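Side-chain contacts in positive phenol-degradative gene regulator (PDB 5FRY), which probably switches on transcription of phenol-degradation genes as a DNA-binding ATPase activator, the chain here being its phenol-binding sensory domain: residues Met70-His73 and Ser74-Asp78; Cys100-Ile104 and Glu105-Arg109. All blocks are in the same frame, centred on the assembly; numbering follows the deposited sequence.

Contact 1 (Met70-His73 with Ser74-Asp78) lies within helix 60-84 and is partly buried, whereas contact 2 (Cys100-Ile104 with Glu105-Arg109) is buried at the C-terminal end of helix 97-104. Their centres are about 13 Å apart. Contact 1 consists of regular i to i+4 backbone bonds with one apolar side-chain pair; contact 2 closes a helix with a Schellman motif and packs a ligand-pocket histidine against a valine. The two meet where Asp78 OD2, also bonded to Tyr157 OH, lies 2.6 Å from Glu105 OE2, a closeness that probably favours a proton on one carboxylate, and Asp78 CB packs on Leu101 CD1. Both contacts touch the second subunit and helix 152-166.

Contact 1: Met70-His73 and Ser74-Asp78; sequences MGFH and SGVRD
His73 and Ser74 sit at the middle of this turn of helix 60-84, each gripping the residues one turn away through its backbone. His73 O receives Arg77 N at 3.2 Å, and Arg77 CG packs 3.4 Å from that same oxygen. The Arg77 chain bends at chi2, and its NH1 makes a long, weak ion pair with Glu80. On the His73 side chain, CB rests against the amide of Ser74, while the second subunit packs Ala49 on this residue. Ser74 N bonds to Met70 O at 3.1 Å, and Ser74 CB lies 3.3 Å from Gly71 O, the carbonyl that accepts Gly75 N. Val76 N completes the set with a nearly straight bond to Phe72 O (3.0 Å, 169° at the hydrogen). The side chains of these last two also touch: with CG anti to the backbone N (chi1 -169°), the Phe72 ring stands out from the helix and tips its CE1 corner toward Val76 CG2, 3.5 Å away, the methyl meeting the ring obliquely. Phe72 also meets the ring of Tyr205. The carbonyls of Met70, Gly71, Phe72 and His73 are thus paired with the amides of Ser74 to Arg77, which satisfies these polar atoms even where Met70, Gly71 and Ser74 are buried. Asp78 then turns its carboxylate outward from the helix in two bonds, OD2 to Tyr157 OH of helix 152-166 and OD1 to His43 NE2 of the second subunit, so this polar link joins the helix to both a ligand-pocket tyrosine and the dimer partner.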
loop_
_atom_site.group_PDB
_atom_site.type_symbol
_atom_site.label_atom_id
_atom_site.label_comp_id
_atom_site.label_asym_id
_atom_site.label_seq_id
_atom_site.Cartn_x
_atom_site.Cartn_y
_atom_site.Cartn_z
ATOM N N MET A 70 -3.688 9.985 -3.755
ATOM C CA MET A 70 -3.209 9.074 -2.717
ATOM C C MET A 70 -1.752 9.417 -2.420
ATOM O O MET A 70 -1.343 9.468 -1.250
ATOM C CB MET A 70 -3.360 7.598 -3.148
ATOM C CG MET A 70 -3.032 6.662 -2.041
ATOM S SD MET A 70 -3.504 4.902 -2.260
ATOM C CE MET A 70 -2.710 4.550 -3.767
ATOM N N GLY A 71 -0.980 9.681 -3.473
ATOM C CA GLY A 71 0.401 10.106 -3.325
ATOM C C GLY A 71 0.493 11.390 -2.513
ATOM O O GLY A 71 1.320 11.527 -1.607
ATOM N N PHE A 72 -0.375 12.334 -2.849
ATOM C CA PHE A 72 -0.457 13.634 -2.158
ATOM C C PHE A 72 -0.700 13.469 -0.642
ATOM O O PHE A 72 0.020 14.031 0.174
ATOM C CB PHE A 72 -1.548 14.493 -2.804
ATOM C CG PHE A 72 -1.550 15.954 -2.339
ATOM C CD1 PHE A 72 -2.151 16.319 -1.151
ATOM C CD2 PHE A 72 -0.926 16.929 -3.097
ATOM C CE1 PHE A 72 -2.133 17.646 -0.735
ATOM C CE2 PHE A 72 -0.915 18.247 -2.701
ATOM C CZ PHE A 72 -1.523 18.605 -1.510
ATOM N N HIS A 73 -1.669 12.649 -0.273
ATOM C CA HIS A 73 -1.909 12.382 1.137
ATOM C C HIS A 73 -0.660 11.860 1.807
ATOM O O HIS A 73 -0.326 12.303 2.892
ATOM C CB HIS A 73 -3.093 11.433 1.271
ATOM C CG HIS A 73 -4.390 12.092 0.893
ATOM N ND1 HIS A 73 -5.268 11.558 -0.029
ATOM C CD2 HIS A 73 -4.907 13.293 1.250
ATOM C CE1 HIS A 73 -6.291 12.377 -0.186
ATOM N NE2 HIS A 73 -6.097 13.438 0.577
ATOM N N SER A 74 0.039 10.915 1.159
ATOM C CA SER A 74 1.282 10.386 1.709
ATOM C C SER A 74 2.377 11.451 1.914
ATOM O O SER A 74 3.004 11.505 2.980
ATOM C CB SER A 74 1.819 9.266 0.807
ATOM O OG SER A 74 1.160 8.053 1.090
ATOM N N GLY A 75 2.612 12.293 0.904
ATOM C CA GLY A 75 3.686 13.287 0.968
ATOM C C GLY A 75 3.428 14.342 2.042
ATOM O O GLY A 75 4.346 14.772 2.729
ATOM N N VAL A 76 2.175 14.726 2.185
ATOM C CA VAL A 76 1.757 15.650 3.240
ATOM C C VAL A 76 2.004 15.079 4.636
ATOM O O VAL A 76 2.433 15.800 5.534
ATOM C CB VAL A 76 0.270 16.055 3.110
ATOM C CG1 VAL A 76 -0.204 16.833 4.391
ATOM C CG2 VAL A 76 0.080 16.937 1.858
ATOM N N ARG A 77 1.704 13.801 4.848
ATOM C CA ARG A 77 1.944 13.232 6.162
ATOM C C ARG A 77 3.441 13.149 6.482
ATOM O O ARG A 77 3.836 13.320 7.639
ATOM C CB ARG A 77 1.312 11.845 6.296
ATOM C CG ARG A 77 -0.206 11.837 6.235
ATOM C CD ARG A 77 -0.833 12.828 7.198
ATOM N NE ARG A 77 -2.221 12.443 7.470
ATOM C CZ ARG A 77 -2.993 12.992 8.403
ATOM N NH1 ARG A 77 -2.528 13.968 9.176
ATOM N NH2 ARG A 77 -4.238 12.558 8.560
ATOM N N ASP A 78 4.274 12.879 5.475
ATOM C CA ASP A 78 5.718 12.757 5.687
ATOM C C ASP A 78 6.368 14.133 5.923
ATOM O O ASP A 78 7.332 14.251 6.702
ATOM C CB ASP A 78 6.378 12.029 4.495
ATOM C CG ASP A 78 6.115 10.534 4.514
ATOM O OD1 ASP A 78 5.525 10.037 5.498
ATOM O OD2 ASP A 78 6.495 9.849 3.556
#

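Contact 2: Cys100-Ile104 and Glu105-Arg109; sequences CLHTI and EGVVR. With ERH (3,4-dimethylphenol), chain D.
A Schellman motif ends helix 97-104, and the turn that follows carries the chain toward strand 109-118 beside the dimethylphenol pocket. Gly106 takes positive phi (67°), a conformation that favours glycine, and two bonds lead back into the last turn. Val107 N reaches His102 O at 3.2 Å, and Gly106 N reaches Thr103 O at 2.7 Å from well above the carbonyl plane. Just before them, Glu105 N keeps the ordinary helical bond to Leu101 O. Glu105 CG, anti to the carbonyl carbon (chi1 -73°), packs 3.3 Å from that same Leu101 O; beyond it the chain is extended and runs across Leu101 at a slant, with OE2 4.1 Å from Leu101 CB and the carboxylate close to that of Asp78. The fold-back lays Val107 against the imidazole of His102: methyl CG1 is 3.1 Å from His102 NE2, and Val107 CB is 3.4 Å from His102 CD2. With chi1 at -135°, away from the staggered positions, the His102 ring swings toward Val107. The hydroxyl O01 of 3,4-dimethylphenol lies at the ring edge, near its plane, on the ND1 side, but the modelled approach is too short to be trusted in detail. Tyr157, also of the pocket, stacks on the same imidazole. Thr103 CA makes a C-H contact with Val108 O at 3.3 Å. From the second subunit, Arg38 NH2 bonds to Gly106 O. The two back-bonds and the positive-phi glycine are those of a Schellman C-cap, here followed by a valine that packs on the pocket residue His102.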
loop_
_atom_site.group_PDB
_atom_site.type_symbol
_atom_site.label_atom_id
_atom_site.label_comp_id
_atom_site.label_asym_id
_atom_site.label_seq_id
_atom_site.Cartn_x
_atom_site.Cartn_y
_atom_site.Cartn_z
ATOM N N CYS A 100 14.336 11.179 0.726
ATOM C CA CYS A 100 14.771 10.149 1.635
ATOM C C CYS A 100 13.592 9.268 2.051
ATOM O O CYS A 100 13.638 8.068 1.914
ATOM C CB CYS A 100 15.422 10.750 2.853
ATOM S SG CYS A 100 17.099 11.453 2.656
ATOM N N LEU A 101 12.536 9.879 2.535
ATOM C CA LEU A 101 11.381 9.117 2.962
ATOM C C LEU A 101 10.822 8.280 1.828
ATOM O O LEU A 101 10.494 7.152 2.028
ATOM C CB LEU A 101 10.339 10.016 3.574
ATOM C CG LEU A 101 10.526 10.440 5.006
ATOM C CD1 LEU A 101 9.750 11.679 5.391
ATOM C CD2 LEU A 101 10.189 9.287 5.914
ATOM N N HIS A 102 10.739 8.859 0.634
ATOM C CA HIS A 102 10.245 8.133 -0.530
ATOM C C HIS A 102 11.051 6.858 -0.762
ATOM O O HIS A 102 10.505 5.827 -1.157
ATOM C CB HIS A 102 10.294 9.020 -1.776
ATOM C CG HIS A 102 9.056 8.951 -2.615
ATOM N ND1 HIS A 102 8.905 9.675 -3.778
ATOM C CD2 HIS A 102 7.911 8.246 -2.459
ATOM C CE1 HIS A 102 7.720 9.417 -4.304
ATOM N NE2 HIS A 102 7.097 8.553 -3.523
ATOM N N THR A 103 12.354 6.937 -0.511
ATOM C CA THR A 103 13.235 5.816 -0.676
ATOM C C THR A 103 13.027 4.788 0.409
ATOM O O THR A 103 12.868 3.638 0.111
ATOM C CB THR A 103 14.699 6.255 -0.752
ATOM O OG1 THR A 103 14.839 7.284 -1.703
ATOM C CG2 THR A 103 15.572 5.139 -1.197
ATOM N N ILE A 104 12.969 5.226 1.660
ATOM C CA ILE A 104 12.776 4.316 2.783
ATOM C C ILE A 104 11.513 3.502 2.596
ATOM O O ILE A 104 11.454 2.333 2.973
ATOM C CB ILE A 104 12.698 5.063 4.121
ATOM C CG1 ILE A 104 14.076 5.639 4.475
ATOM C CG2 ILE A 104 12.189 4.133 5.231
ATOM C CD1 ILE A 104 14.062 6.671 5.612
ATOM N N GLU A 105 10.523 4.131 1.981
ATOM C CA GLU A 105 9.226 3.520 1.740
ATOM C C GLU A 105 9.261 2.565 0.544
ATOM O O GLU A 105 8.248 1.943 0.211
ATOM C CB GLU A 105 8.161 4.622 1.551
ATOM C CG GLU A 105 7.829 5.307 2.870
ATOM C CD GLU A 105 7.155 6.653 2.749
ATOM O OE1 GLU A 105 6.593 7.030 1.678
ATOM O OE2 GLU A 105 7.211 7.371 3.760
ATOM N N GLY A 106 10.433 2.428 -0.085
ATOM C CA GLY A 106 10.615 1.496 -1.194
ATOM C C GLY A 106 9.844 1.874 -2.447
ATOM O O GLY A 106 9.504 1.030 -3.265
ATOM N N VAL A 107 9.557 3.156 -2.601
ATOM C CA VAL A 107 8.787 3.630 -3.743
ATOM C C VAL A 107 9.662 3.878 -4.970
ATOM O O VAL A 107 9.320 3.497 -6.103
ATOM C CB VAL A 107 8.041 4.943 -3.382
ATOM C CG1 VAL A 107 7.556 5.642 -4.619
ATOM C CG2 VAL A 107 6.858 4.650 -2.412
ATOM N N VAL A 108 10.783 4.534 -4.725
ATOM C CA VAL A 108 11.721 4.927 -5.770
ATOM C C VAL A 108 13.042 5.263 -5.126
ATOM O O VAL A 108 13.114 5.569 -3.933
ATOM C CB VAL A 108 11.238 6.153 -6.592
ATOM C CG1 VAL A 108 12.361 6.714 -7.496
ATOM C CG2 VAL A 108 10.080 5.780 -7.457
ATOM N N ARG A 109 14.085 5.184 -5.935
ATOM C CA ARG A 109 15.395 5.679 -5.588
ATOM C C ARG A 109 15.556 7.094 -6.140
ATOM O O ARG A 109 15.598 7.314 -7.354
ATOM C CB ARG A 109 16.471 4.760 -6.148
ATOM C CG ARG A 109 17.818 5.402 -6.212
ATOM C CD ARG A 109 18.441 5.509 -4.837
ATOM N NE ARG A 109 19.815 5.999 -4.919
ATOM C CZ ARG A 109 20.769 5.420 -5.635
ATOM N NH1 ARG A 109 20.502 4.328 -6.346
ATOM N NH2 ARG A 109 21.993 5.932 -5.646
HETATM O O01 ERH D . 10.052 11.384 -4.485
HETATM C C02 ERH D . 11.242 14.947 -4.898
HETATM C C03 ERH D . 9.629 14.809 -3.022
HETATM C C04 ERH D . 10.569 15.583 -3.920
HETATM C C05 ERH D . 11.060 13.458 -5.099
HETATM C C06 ERH D . 9.465 13.482 -3.200
HETATM C C07 ERH D . 10.222 12.769 -4.299
HETATM C C08 ERH D . 12.183 15.720 -5.796
HETATM C C09 ERH D . 8.871 15.523 -1.923
#